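PDB 2OBN: DUF1611 domain-containing protein from Anabaena variabilis, which is of unknown function but pairs a Rossmann-like domain with a P-loop domain of the NTPase type, so it may bind a nucleotide. Local coordinates for residues A177-G190 and M218-E232. The protein carries 2 engineered substitutions. Sequence-based numbering, arbitrary orientation.
Sequences AKLRGWRSKFLATG and MVMRYGKNYDILHIE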
loop_
_atom_site.group_PDB
_atom_site.type_symbol
_atom_site.label_atom_id
_atom_site.label_comp_id
_atom_site.label_asym_id
_atom_site.label_seq_id
_atom_site.Cartn_x
_atom_site.Cartn_y
_atom_site.Cartn_z
ATOM N N ALA B 177 6.323 -12.811 26.650
ATOM C CA ALA B 177 5.381 -11.993 27.429
ATOM C C ALA B 177 4.333 -12.858 28.136
ATOM O O ALA B 177 3.941 -12.561 29.270
ATOM C CB ALA B 177 4.708 -10.985 26.548
ATOM N N LYS B 178 3.867 -13.906 27.454
ATOM C CA LYS B 178 2.878 -14.837 28.029
ATOM C C LYS B 178 3.474 -15.614 29.205
ATOM O O LYS B 178 2.816 -15.832 30.244
ATOM C CB LYS B 178 2.387 -15.838 26.966
ATOM C CG LYS B 178 1.261 -16.733 27.472
ATOM C CD LYS B 178 0.751 -17.739 26.450
ATOM C CE LYS B 178 -0.377 -18.567 27.098
ATOM N NZ LYS B 178 -0.931 -19.654 26.236
ATOM N N LEU B 179 4.712 -16.049 29.025
ATOM C CA LEU B 179 5.416 -16.827 30.036
ATOM C C LEU B 179 5.584 -16.027 31.316
ATOM O O LEU B 179 5.526 -16.583 32.428
ATOM C CB LEU B 179 6.789 -17.288 29.510
ATOM C CG LEU B 179 7.590 -18.243 30.398
ATOM C CD1 LEU B 179 6.905 -19.584 30.590
ATOM C CD2 LEU B 179 8.940 -18.466 29.790
ATOM N N ARG B 180 5.767 -14.720 31.154
ATOM C CA ARG B 180 5.979 -13.833 32.288
ATOM C C ARG B 180 4.721 -13.239 32.899
ATOM O O ARG B 180 4.821 -12.395 33.787
ATOM C CB ARG B 180 7.037 -12.790 31.936
ATOM C CG ARG B 180 8.409 -13.468 31.861
ATOM C CD ARG B 180 9.437 -12.614 31.227
ATOM N NE ARG B 180 9.635 -11.346 31.915
ATOM C CZ ARG B 180 10.462 -10.394 31.489
ATOM N NH1 ARG B 180 11.177 -10.568 30.376
ATOM N NH2 ARG B 180 10.576 -9.274 32.182
ATOM N N GLY B 181 3.552 -13.683 32.435
ATOM C CA GLY B 181 2.283 -13.299 33.040
ATOM C C GLY B 181 1.495 -12.180 32.434
ATOM O O GLY B 181 0.481 -11.774 32.999
ATOM N N TRP B 182 1.956 -11.660 31.310
ATOM C CA TRP B 182 1.226 -10.624 30.611
ATOM C C TRP B 182 0.141 -11.234 29.726
ATOM O O TRP B 182 0.293 -12.345 29.205
ATOM C CB TRP B 182 2.153 -9.779 29.734
ATOM C CG TRP B 182 2.884 -8.699 30.461
ATOM C CD1 TRP B 182 2.358 -7.538 30.914
ATOM C CD2 TRP B 182 4.278 -8.649 30.766
ATOM N NE1 TRP B 182 3.324 -6.769 31.506
ATOM C CE2 TRP B 182 4.517 -7.428 31.426
ATOM C CE3 TRP B 182 5.345 -9.510 30.543
ATOM C CZ2 TRP B 182 5.785 -7.052 31.882
ATOM C CZ3 TRP B 182 6.608 -9.132 30.993
ATOM C CH2 TRP B 182 6.813 -7.914 31.652
ATOM N N ARG B 183 -0.966 -10.513 29.593
ATOM C CA ARG B 183 -2.009 -10.890 28.649
ATOM C C ARG B 183 -1.496 -10.401 27.302
ATOM O O ARG B 183 -1.542 -9.207 27.025
ATOM C CB ARG B 183 -3.330 -10.233 28.999
ATOM C CG ARG B 183 -3.951 -10.781 30.282
ATOM C CD ARG B 183 -5.273 -10.097 30.557
ATOM N NE ARG B 183 -6.028 -10.078 29.308
ATOM C CZ ARG B 183 -6.799 -11.071 28.861
ATOM N NH1 ARG B 183 -6.997 -12.170 29.583
ATOM N NH2 ARG B 183 -7.412 -10.952 27.691
ATOM N N SER B 184 -0.993 -11.337 26.491
ATOM C CA SER B 184 -0.346 -11.050 25.208
ATOM C C SER B 184 -1.118 -11.617 24.018
ATOM O O SER B 184 -1.709 -12.705 24.108
ATOM C CB SER B 184 1.070 -11.665 25.231
ATOM O OG SER B 184 1.800 -11.401 24.047
ATOM N N LYS B 185 -1.141 -10.861 22.919
ATOM C CA LYS B 185 -1.759 -11.324 21.686
ATOM C C LYS B 185 -0.866 -11.071 20.470
ATOM O O LYS B 185 -0.319 -9.978 20.309
ATOM C CB LYS B 185 -3.100 -10.662 21.414
ATOM C CG LYS B 185 -3.964 -11.591 20.551
ATOM C CD LYS B 185 -5.089 -10.942 19.846
ATOM C CE LYS B 185 -6.078 -12.003 19.320
ATOM N NZ LYS B 185 -5.483 -13.247 18.750
ATOM N N PHE B 186 -0.742 -12.096 19.626
ATOM C CA PHE B 186 -0.007 -12.018 18.370
ATOM C C PHE B 186 -1.031 -11.720 17.269
ATOM O O PHE B 186 -2.093 -12.332 17.249
ATOM C CB PHE B 186 0.723 -13.335 18.095
ATOM C CG PHE B 186 1.246 -13.450 16.685
ATOM C CD1 PHE B 186 2.426 -12.834 16.319
ATOM C CD2 PHE B 186 0.534 -14.164 15.719
ATOM C CE1 PHE B 186 2.893 -12.912 15.002
ATOM C CE2 PHE B 186 0.990 -14.248 14.419
ATOM C CZ PHE B 186 2.179 -13.615 14.059
ATOM N N LEU B 187 -0.714 -10.776 16.372
ATOM C CA LEU B 187 -1.603 -10.384 15.256
ATOM C C LEU B 187 -0.936 -10.635 13.921
ATOM O O LEU B 187 0.129 -10.102 13.645
ATOM C CB LEU B 187 -1.998 -8.917 15.371
ATOM C CG LEU B 187 -2.842 -8.588 16.598
ATOM C CD1 LEU B 187 -3.091 -7.102 16.657
ATOM C CD2 LEU B 187 -4.144 -9.350 16.575
ATOM N N ALA B 188 -1.573 -11.465 13.104
ATOM C CA ALA B 188 -1.033 -11.876 11.816
ATOM C C ALA B 188 -1.354 -10.853 10.743
ATOM O O ALA B 188 -2.461 -10.336 10.699
ATOM C CB ALA B 188 -1.596 -13.244 11.415
ATOM N N THR B 189 -0.377 -10.605 9.872
ATOM C CA THR B 189 -0.477 -9.613 8.812
ATOM C C THR B 189 -0.067 -10.147 7.402
ATOM O O THR B 189 0.047 -9.365 6.442
ATOM C CB THR B 189 0.411 -8.430 9.157
ATOM O OG1 THR B 189 1.761 -8.892 9.279
ATOM C CG2 THR B 189 -0.029 -7.792 10.466
ATOM N N GLY B 190 0.139 -11.465 7.283
ATOM C CA GLY B 190 0.491 -12.104 6.015
ATOM C C GLY B 190 -0.233 -13.436 5.918
ATOM O O GLY B 190 -0.799 -13.908 6.912
HETATM N N MSE B 218 -7.959 -4.460 12.886
HETATM C CA MSE B 218 -7.545 -5.631 13.659
HETATM C C MSE B 218 -7.034 -5.222 15.037
HETATM O O MSE B 218 -7.365 -5.841 16.049
HETATM C CB MSE B 218 -6.453 -6.400 12.899
HETATM C CG MSE B 218 -5.970 -7.669 13.588
HETATM SE SE MSE B 218 -4.676 -8.644 12.493
HETATM C CE MSE B 218 -3.525 -7.164 12.221
ATOM N N VAL B 219 -6.214 -4.179 15.056
ATOM C CA VAL B 219 -5.626 -3.653 16.292
ATOM C C VAL B 219 -6.701 -3.108 17.244
ATOM O O VAL B 219 -6.595 -3.278 18.458
ATOM C CB VAL B 219 -4.564 -2.577 15.967
ATOM C CG1 VAL B 219 -4.169 -1.788 17.193
ATOM C CG2 VAL B 219 -3.319 -3.244 15.289
HETATM N N MSE B 220 -7.729 -2.462 16.710
HETATM C CA MSE B 220 -8.823 -1.971 17.570
HETATM C C MSE B 220 -9.702 -3.113 18.096
HETATM O O MSE B 220 -10.334 -2.980 19.133
HETATM C CB MSE B 220 -9.701 -0.967 16.823
HETATM C CG MSE B 220 -9.003 0.311 16.422
HETATM SE SE MSE B 220 -8.414 1.332 17.932
HETATM C CE MSE B 220 -10.103 1.926 18.610
ATOM N N ARG B 221 -9.730 -4.230 17.378
ATOM C CA ARG B 221 -10.543 -5.384 17.742
ATOM C C ARG B 221 -10.064 -6.088 19.020
ATOM O O ARG B 221 -10.883 -6.586 19.783
ATOM C CB ARG B 221 -10.621 -6.358 16.542
ATOM C CG ARG B 221 -11.383 -7.663 16.773
ATOM C CD ARG B 221 -12.127 -8.149 15.513
ATOM N NE ARG B 221 -11.373 -7.975 14.275
ATOM N N TYR B 222 -8.758 -6.091 19.270
ATOM C CA TYR B 222 -8.190 -6.775 20.444
ATOM C C TYR B 222 -7.519 -5.870 21.472
ATOM O O TYR B 222 -7.371 -6.268 22.615
ATOM C CB TYR B 222 -7.168 -7.832 19.982
ATOM C CG TYR B 222 -7.761 -8.816 18.999
ATOM C CD1 TYR B 222 -8.598 -9.853 19.432
ATOM C CD2 TYR B 222 -7.504 -8.697 17.629
ATOM C CE1 TYR B 222 -9.170 -10.750 18.519
ATOM C CE2 TYR B 222 -8.052 -9.588 16.714
ATOM C CZ TYR B 222 -8.889 -10.607 17.158
ATOM O OH TYR B 222 -9.425 -11.475 16.236
ATOM N N GLY B 223 -7.145 -4.660 21.069
ATOM C CA GLY B 223 -6.383 -3.718 21.898
ATOM C C GLY B 223 -6.805 -3.408 23.314
ATOM O O GLY B 223 -5.961 -3.197 24.183
ATOM N N LYS B 224 -8.106 -3.365 23.548
ATOM C CA LYS B 224 -8.634 -3.087 24.870
ATOM C C LYS B 224 -8.605 -4.329 25.782
ATOM O O LYS B 224 -8.797 -4.204 26.992
ATOM C CB LYS B 224 -10.060 -2.537 24.750
ATOM C CG LYS B 224 -10.149 -1.221 23.964
ATOM C CD LYS B 224 -11.598 -0.783 23.707
ATOM C CE LYS B 224 -11.627 0.427 22.776
ATOM N NZ LYS B 224 -13.008 0.829 22.409
ATOM N N ASN B 225 -8.342 -5.510 25.215
ATOM C CA ASN B 225 -8.342 -6.749 25.983
ATOM C C ASN B 225 -6.981 -7.327 26.355
ATOM O O ASN B 225 -6.920 -8.341 27.021
ATOM C CB ASN B 225 -9.171 -7.810 25.253
ATOM C CG ASN B 225 -10.646 -7.472 25.223
ATOM O OD1 ASN B 225 -11.228 -7.021 26.225
ATOM N ND2 ASN B 225 -11.271 -7.703 24.078
ATOM N N TYR B 226 -5.894 -6.690 25.939
ATOM C CA TYR B 226 -4.571 -7.214 26.218
ATOM C C TYR B 226 -3.653 -6.116 26.744
ATOM O O TYR B 226 -3.937 -4.926 26.589
ATOM C CB TYR B 226 -4.014 -7.898 24.939
ATOM C CG TYR B 226 -4.811 -9.135 24.540
ATOM C CD1 TYR B 226 -5.933 -9.039 23.728
ATOM C CD2 TYR B 226 -4.464 -10.390 25.017
ATOM C CE1 TYR B 226 -6.689 -10.169 23.390
ATOM C CE2 TYR B 226 -5.203 -11.521 24.687
ATOM C CZ TYR B 226 -6.311 -11.403 23.871
ATOM O OH TYR B 226 -7.031 -12.533 23.555
ATOM N N ASP B 227 -2.578 -6.535 27.407
ATOM C CA ASP B 227 -1.545 -5.626 27.898
ATOM C C ASP B 227 -0.589 -5.295 26.743
ATOM O O ASP B 227 -0.011 -4.222 26.695
ATOM C CB ASP B 227 -0.706 -6.294 28.997
ATOM C CG ASP B 227 -1.514 -6.714 30.182
ATOM O OD1 ASP B 227 -2.459 -5.977 30.564
ATOM O OD2 ASP B 227 -1.194 -7.783 30.754
ATOM N N ILE B 228 -0.407 -6.246 25.841
ATOM C CA ILE B 228 0.509 -6.071 24.730
ATOM C C ILE B 228 0.054 -6.767 23.445
ATOM O O ILE B 228 -0.389 -7.919 23.463
ATOM C CB ILE B 228 1.941 -6.549 25.115
ATOM C CG1 ILE B 228 2.944 -6.268 23.989
ATOM C CG2 ILE B 228 1.946 -8.032 25.522
ATOM C CD1 ILE B 228 4.428 -6.497 24.394
ATOM N N LEU B 229 0.152 -6.030 22.339
ATOM C CA LEU B 229 -0.119 -6.557 21.007
ATOM C C LEU B 229 1.201 -6.654 20.263
ATOM O O LEU B 229 1.985 -5.703 20.268
ATOM C CB LEU B 229 -1.102 -5.671 20.230
ATOM C CG LEU B 229 -2.604 -5.943 20.423
ATOM C CD1 LEU B 229 -3.019 -5.955 21.845
ATOM C CD2 LEU B 229 -3.415 -4.945 19.656
ATOM N N HIS B 230 1.443 -7.813 19.648
ATOM C CA HIS B 230 2.627 -8.056 18.820
ATOM C C HIS B 230 2.189 -8.131 17.356
ATOM O O HIS B 230 1.692 -9.161 16.903
ATOM C CB HIS B 230 3.308 -9.371 19.214
ATOM C CG HIS B 230 3.621 -9.466 20.672
ATOM N ND1 HIS B 230 4.839 -9.099 21.199
ATOM C CD2 HIS B 230 2.855 -9.853 21.721
ATOM C CE1 HIS B 230 4.813 -9.269 22.511
ATOM N NE2 HIS B 230 3.622 -9.727 22.853
ATOM N N ILE B 231 2.361 -7.034 16.626
ATOM C CA ILE B 231 1.975 -6.992 15.226
ATOM C C ILE B 231 3.091 -7.562 14.318
ATOM O O ILE B 231 4.225 -7.062 14.307
ATOM C CB ILE B 231 1.580 -5.562 14.777
ATOM C CG1 ILE B 231 0.446 -4.975 15.647
ATOM C CG2 ILE B 231 1.126 -5.570 13.300
ATOM C CD1 ILE B 231 0.867 -4.194 16.866
ATOM N N GLU B 232 2.755 -8.624 13.580
ATOM C CA GLU B 232 3.675 -9.244 12.635
ATOM C C GLU B 232 4.121 -8.217 11.593
ATOM O O GLU B 232 3.292 -7.554 10.980
ATOM C CB GLU B 232 3.002 -10.427 11.918
ATOM C CG GLU B 232 3.865 -11.058 10.817
ATOM C CD GLU B 232 3.187 -12.180 10.059
ATOM O OE1 GLU B 232 1.967 -12.362 10.218
ATOM O OE2 GLU B 232 3.885 -12.860 9.265
#
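Tyr226 lies as a flat plate between Lys185 of the neighbouring edge strand and Arg183 just before that strand: Lys185 CB sits over the middle of one face, 3.8 Å from the ring centroid, and Arg183 NH2 comes over the opposite face nearer the rim. The arginine chain bends at chi3 (46°), which turns its guanidinium side-on to Asn225 O; NE and NH2 both grip that one oxygen, NH2 at 2.7 Å, while the cation-pi contact with Tyr226 stays off-centre. An alanine in place of Tyr226 would probably take away the CH-pi seat of Lys185 CB and the cation-pi partner of Arg183, leaving a gap between them. Farther out, Lys185 runs on to Tyr222, laying CE 3.4 Å from that ring's centroid and NZ above the same face. Strands 184-187 and 228-231 run parallel here, as the edge strand and its neighbour in the sheet of the P-loop domain, joined by a beta-alpha-beta crossover whose connection includes helix 208-222. Lys185 and Leu187 both bond through N and O to strand 228-231 and its continuation, Leu187 O taking Glu232 N. Leu187 is the knob on the helix side: CD1 drops against Leu229 CD2 at 3.7 Å, CD2 meets the Tyr222 ring obliquely and reaches tip to tip toward selenomethionine Met218. On the other face, Ile228 CG2 rests against Ser184 CB and, more loosely, Ala177 CB, and His230 brings NE2 to Ser184 OG in a weak, bent bond (118°); that hydroxyl's stronger hydrogen bond goes to His174 of helix 166-179. Beyond the strands, Glu232 stretches out and OE1 takes Thr189 N at 2.9 Å, the donor standing above the carboxylate plane; a phosphate ion, probably from the crystallisation liquor, lies about 5 Å from its side chain.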